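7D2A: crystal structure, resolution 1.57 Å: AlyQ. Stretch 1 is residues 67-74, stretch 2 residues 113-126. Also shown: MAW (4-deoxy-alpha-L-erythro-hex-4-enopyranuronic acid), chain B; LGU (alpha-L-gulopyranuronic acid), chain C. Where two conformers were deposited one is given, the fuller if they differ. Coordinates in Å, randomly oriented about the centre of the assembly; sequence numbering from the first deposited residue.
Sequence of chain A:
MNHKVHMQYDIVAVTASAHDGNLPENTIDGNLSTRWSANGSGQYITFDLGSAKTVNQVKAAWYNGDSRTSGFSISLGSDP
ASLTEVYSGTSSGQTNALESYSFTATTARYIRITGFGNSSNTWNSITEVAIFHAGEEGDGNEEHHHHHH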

# COMPACT_ATOMS: atom_id res chain seq x y z
N SER A 67 11.19 13.14 -1.83
CA SER A 67 11.84 13.73 -3.03
C SER A 67 11.09 13.40 -4.33
O SER A 67 11.52 13.88 -5.39
N ARG A 68 9.97 12.68 -4.26
CA ARG A 68 9.19 12.39 -5.47
C ARG A 68 7.76 12.06 -5.06
O ARG A 68 7.54 11.65 -3.91
N THR A 69 6.85 12.21 -6.00
CA THR A 69 5.43 11.88 -5.81
C THR A 69 5.10 10.61 -6.59
O THR A 69 5.61 10.40 -7.72
N SER A 70 4.29 9.75 -6.02
CA SER A 70 3.97 8.45 -6.60
C SER A 70 2.45 8.32 -6.69
O SER A 70 1.76 8.56 -5.71
N GLY A 71 1.94 7.98 -7.87
CA GLY A 71 0.50 7.81 -8.08
C GLY A 71 0.04 6.41 -7.71
O GLY A 71 0.78 5.44 -7.85
N PHE A 72 -1.14 6.32 -7.10
CA PHE A 72 -1.63 5.02 -6.60
C PHE A 72 -3.15 5.05 -6.42
O PHE A 72 -3.78 6.09 -6.47
N SER A 73 -3.71 3.88 -6.24
CA SER A 73 -5.10 3.70 -5.85
C SER A 73 -5.12 2.55 -4.85
O SER A 73 -4.22 1.68 -4.86
N ILE A 74 -6.13 2.57 -4.00
CA ILE A 74 -6.37 1.51 -3.00
C ILE A 74 -7.69 0.84 -3.34
O ILE A 74 -8.71 1.58 -3.49
N ILE A 113 -2.81 -2.05 -2.99
CA ILE A 113 -2.29 -0.78 -3.48
C ILE A 113 -1.80 -0.99 -4.90
O ILE A 113 -0.93 -1.81 -5.07
N THR A 114 -2.36 -0.25 -5.84
CA THR A 114 -1.93 -0.27 -7.25
C THR A 114 -1.13 0.99 -7.48
O THR A 114 -1.58 2.07 -7.13
N GLY A 115 0.09 0.84 -8.03
CA GLY A 115 0.95 1.99 -8.30
C GLY A 115 0.99 2.35 -9.76
O GLY A 115 0.91 1.40 -10.61
N PHE A 116 1.18 3.65 -10.02
CA PHE A 116 1.17 4.22 -11.40
C PHE A 116 2.50 4.87 -11.70
O PHE A 116 2.56 5.79 -12.53
N GLY A 117 3.57 4.43 -11.05
CA GLY A 117 4.89 5.07 -11.16
C GLY A 117 4.92 6.39 -10.45
O GLY A 117 3.95 6.76 -9.75
N ASN A 118 5.98 7.16 -10.66
CA ASN A 118 6.25 8.32 -9.81
C ASN A 118 6.83 9.43 -10.69
O ASN A 118 7.02 9.22 -11.91
N SER A 119 7.14 10.54 -10.07
CA SER A 119 7.50 11.79 -10.79
C SER A 119 8.94 11.69 -11.28
O SER A 119 9.32 12.57 -12.12
N SER A 120 9.72 10.70 -10.83
CA SER A 120 11.13 10.48 -11.26
C SER A 120 11.24 9.34 -12.27
O SER A 120 11.99 9.49 -13.30
N ASN A 121 10.59 8.20 -12.02
CA ASN A 121 10.71 7.03 -12.93
C ASN A 121 9.42 6.21 -12.84
O ASN A 121 8.46 6.68 -12.15
N THR A 122 9.38 5.05 -13.46
CA THR A 122 8.18 4.19 -13.58
C THR A 122 8.07 3.21 -12.41
O THR A 122 7.12 2.41 -12.44
N TRP A 123 8.98 3.32 -11.43
CA TRP A 123 8.98 2.34 -10.32
C TRP A 123 7.87 2.64 -9.31
O TRP A 123 7.42 3.79 -9.12
N ASN A 124 7.45 1.59 -8.64
CA ASN A 124 6.56 1.67 -7.46
C ASN A 124 7.33 1.04 -6.31
O ASN A 124 7.63 -0.15 -6.33
N SER A 125 7.67 1.89 -5.33
CA SER A 125 8.54 1.43 -4.23
C SER A 125 7.97 1.94 -2.91
O SER A 125 7.94 3.16 -2.68
N ILE A 126 7.61 1.02 -2.04
CA ILE A 126 6.90 1.27 -0.77
C ILE A 126 7.74 0.68 0.35
O ILE A 126 8.07 -0.51 0.27

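Ile113 (chi1 m, chi2 t) lies on the same sheet face as Phe72 and Ile74. Its CG2 is 4.2 Å from Phe72 CB, and its CG1 is 4.4 Å from Ile74 CG1. Thr114 (m) shares the other face with Ser73 (p), with Thr114 CB 3.8 Å from Ser73 OG. Its OG1 also meets a water at 2.7 Å. Gly115 has no side chain; a CB here would clash with Asn124 OD1. Phe116 (m) turns its ring edge to Ser73 OG, which is 3.8 Å from CE2. Gly117 has positive phi, which favours glycine, and its N donates to Asn124 OD1 (2.9 Å).

Asn118 (p) organises the turn. Its OD1 accepts from the N atoms of Ser120 and Asn121, and its ND2 donates to Asn121 OD1 and Trp123 O. ND2 also lies over one face of the Arg68 guanidinium, 3.3 Å from CZ. Ser119 (p) points toward stretch 1, and its OG accepts from Thr69 N at 3.0 Å.

Arg68 (p, t, t) reaches the sugar MAW. Arg68 NH1 donates to MAW O6A (2.8 Å) and Arg68 NH2 to MAW O6B (2.9 Å), pairing both carboxylate oxygens. Asn121 ND2 adds a bond to MAW O6A (3.1 Å). Trp123 (m) lays a ring face against MAW C4. Ser125 OG (m) donates to MAW O6B (2.6 Å). One water joins Arg68 NH2, Ser70 OG and Ser125 N.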

# COMPACT_ATOMS: atom_id res chain seq x y z
CB SER A 67 13.28 13.32 -3.13
OG SER A 67 13.41 11.95 -3.50
CB ARG A 68 9.85 11.25 -6.25
CG ARG A 68 9.61 9.88 -5.64
CD ARG A 68 10.56 8.86 -6.21
NE ARG A 68 10.08 7.49 -6.01
CZ ARG A 68 10.73 6.41 -6.39
NH1 ARG A 68 11.96 6.49 -6.95
NH2 ARG A 68 10.16 5.24 -6.19
CB THR A 69 4.52 13.04 -6.25
OG1 THR A 69 4.81 13.37 -7.62
CG2 THR A 69 4.74 14.27 -5.39
CB SER A 70 4.65 7.32 -5.78
OG SER A 70 5.13 6.25 -6.60
CB PHE A 72 -0.95 4.66 -5.28
CG PHE A 72 -1.40 5.51 -4.13
CD1 PHE A 72 -0.84 6.76 -3.90
CD2 PHE A 72 -2.41 5.08 -3.29
CE1 PHE A 72 -1.27 7.56 -2.85
CE2 PHE A 72 -2.87 5.89 -2.28
CZ PHE A 72 -2.33 7.13 -2.07
CB SER A 73 -6.00 3.53 -7.02
OG SER A 73 -5.73 2.36 -7.69
CB ILE A 74 -6.36 2.11 -1.58
CG1 ILE A 74 -5.08 2.92 -1.30
CG2 ILE A 74 -6.61 1.03 -0.54
CD1 ILE A 74 -5.09 3.64 0.02
CB ILE A 113 -1.18 -0.19 -2.58
CG1 ILE A 113 -1.71 0.03 -1.17
CG2 ILE A 113 -0.61 1.03 -3.23
CD1 ILE A 113 -0.67 0.50 -0.19
CB THR A 114 -3.12 -0.40 -8.21
OG1 THR A 114 -3.85 -1.58 -7.93
CG2 THR A 114 -2.62 -0.41 -9.63
CB PHE A 116 -0.02 5.15 -11.59
CG PHE A 116 -1.30 4.41 -11.34
CD1 PHE A 116 -1.68 3.38 -12.17
CD2 PHE A 116 -2.10 4.71 -10.25
CE1 PHE A 116 -2.83 2.65 -11.92
CE2 PHE A 116 -3.25 3.98 -10.00
CZ PHE A 116 -3.61 2.95 -10.84
CB ASN A 118 7.16 7.91 -8.66
CG ASN A 118 8.55 7.48 -9.11
OD1 ASN A 118 9.37 8.33 -9.45
ND2 ASN A 118 8.88 6.19 -9.06
CB SER A 119 7.26 12.95 -9.87
OG SER A 119 8.01 12.79 -8.69
CB SER A 120 12.02 10.22 -10.09
OG SER A 120 12.19 11.37 -9.31
CB ASN A 121 12.00 6.27 -12.63
CG ASN A 121 12.04 5.72 -11.23
OD1 ASN A 121 10.99 5.34 -10.72
ND2 ASN A 121 13.21 5.70 -10.61
CB THR A 122 8.15 3.45 -14.92
OG1 THR A 122 9.43 2.82 -15.08
CG2 THR A 122 7.78 4.45 -16.00
CB TRP A 123 10.33 2.25 -9.60
CG TRP A 123 11.34 1.54 -10.44
CD1 TRP A 123 12.14 2.04 -11.43
CD2 TRP A 123 11.60 0.15 -10.35
NE1 TRP A 123 12.90 1.02 -11.94
CE2 TRP A 123 12.58 -0.16 -11.31
CE3 TRP A 123 11.13 -0.88 -9.52
CZ2 TRP A 123 13.08 -1.44 -11.48
CZ3 TRP A 123 11.64 -2.13 -9.68
CH2 TRP A 123 12.63 -2.42 -10.64
CB ASN A 124 5.27 0.89 -7.68
CG ASN A 124 4.63 1.27 -8.99
OD1 ASN A 124 4.03 2.34 -9.05
ND2 ASN A 124 4.82 0.42 -10.01
CB SER A 125 9.98 1.93 -4.46
OG SER A 125 10.52 1.27 -5.64
CB ILE A 126 5.46 0.74 -0.80
CG1 ILE A 126 4.68 1.39 -1.96
CG2 ILE A 126 4.81 0.95 0.55
CD1 ILE A 126 3.27 0.84 -2.13
C1 MAW B . 15.41 1.17 -9.31
C2 MAW B . 15.73 0.07 -8.39
O2 MAW B . 16.63 0.45 -7.31
C3 MAW B . 14.38 -0.42 -7.81
O3 MAW B . 14.57 -1.26 -6.68
C4 MAW B . 13.51 0.79 -7.44
C5 MAW B . 13.83 2.03 -7.75
O5 MAW B . 15.02 2.32 -8.54
C6 MAW B . 13.05 3.18 -7.43
O6A MAW B . 13.46 4.31 -7.85
O6B MAW B . 11.94 3.09 -6.78
C1 LGU C . 18.51 4.03 -11.22
C2 LGU C . 17.12 4.34 -10.63
O2 LGU C . 16.75 5.69 -10.89
C3 LGU C . 16.03 3.51 -11.27
O3 LGU C . 15.67 4.08 -12.55
C4 LGU C . 16.47 2.06 -11.37
O4 LGU C . 16.60 1.55 -10.04
C5 LGU C . 17.83 1.85 -12.02
O5 LGU C . 18.81 2.62 -11.28
C6 LGU C . 18.04 0.36 -11.93
O6B LGU C . 17.26 -0.39 -12.57
O6A LGU C . 18.92 -0.08 -11.16
O1 LGU C . 18.47 4.54 -12.55
O HOH W 1 7.21 4.80 -5.68
O HOH W 2 3.30 4.22 -7.01
O HOH W 3 -5.71 -0.97 -6.05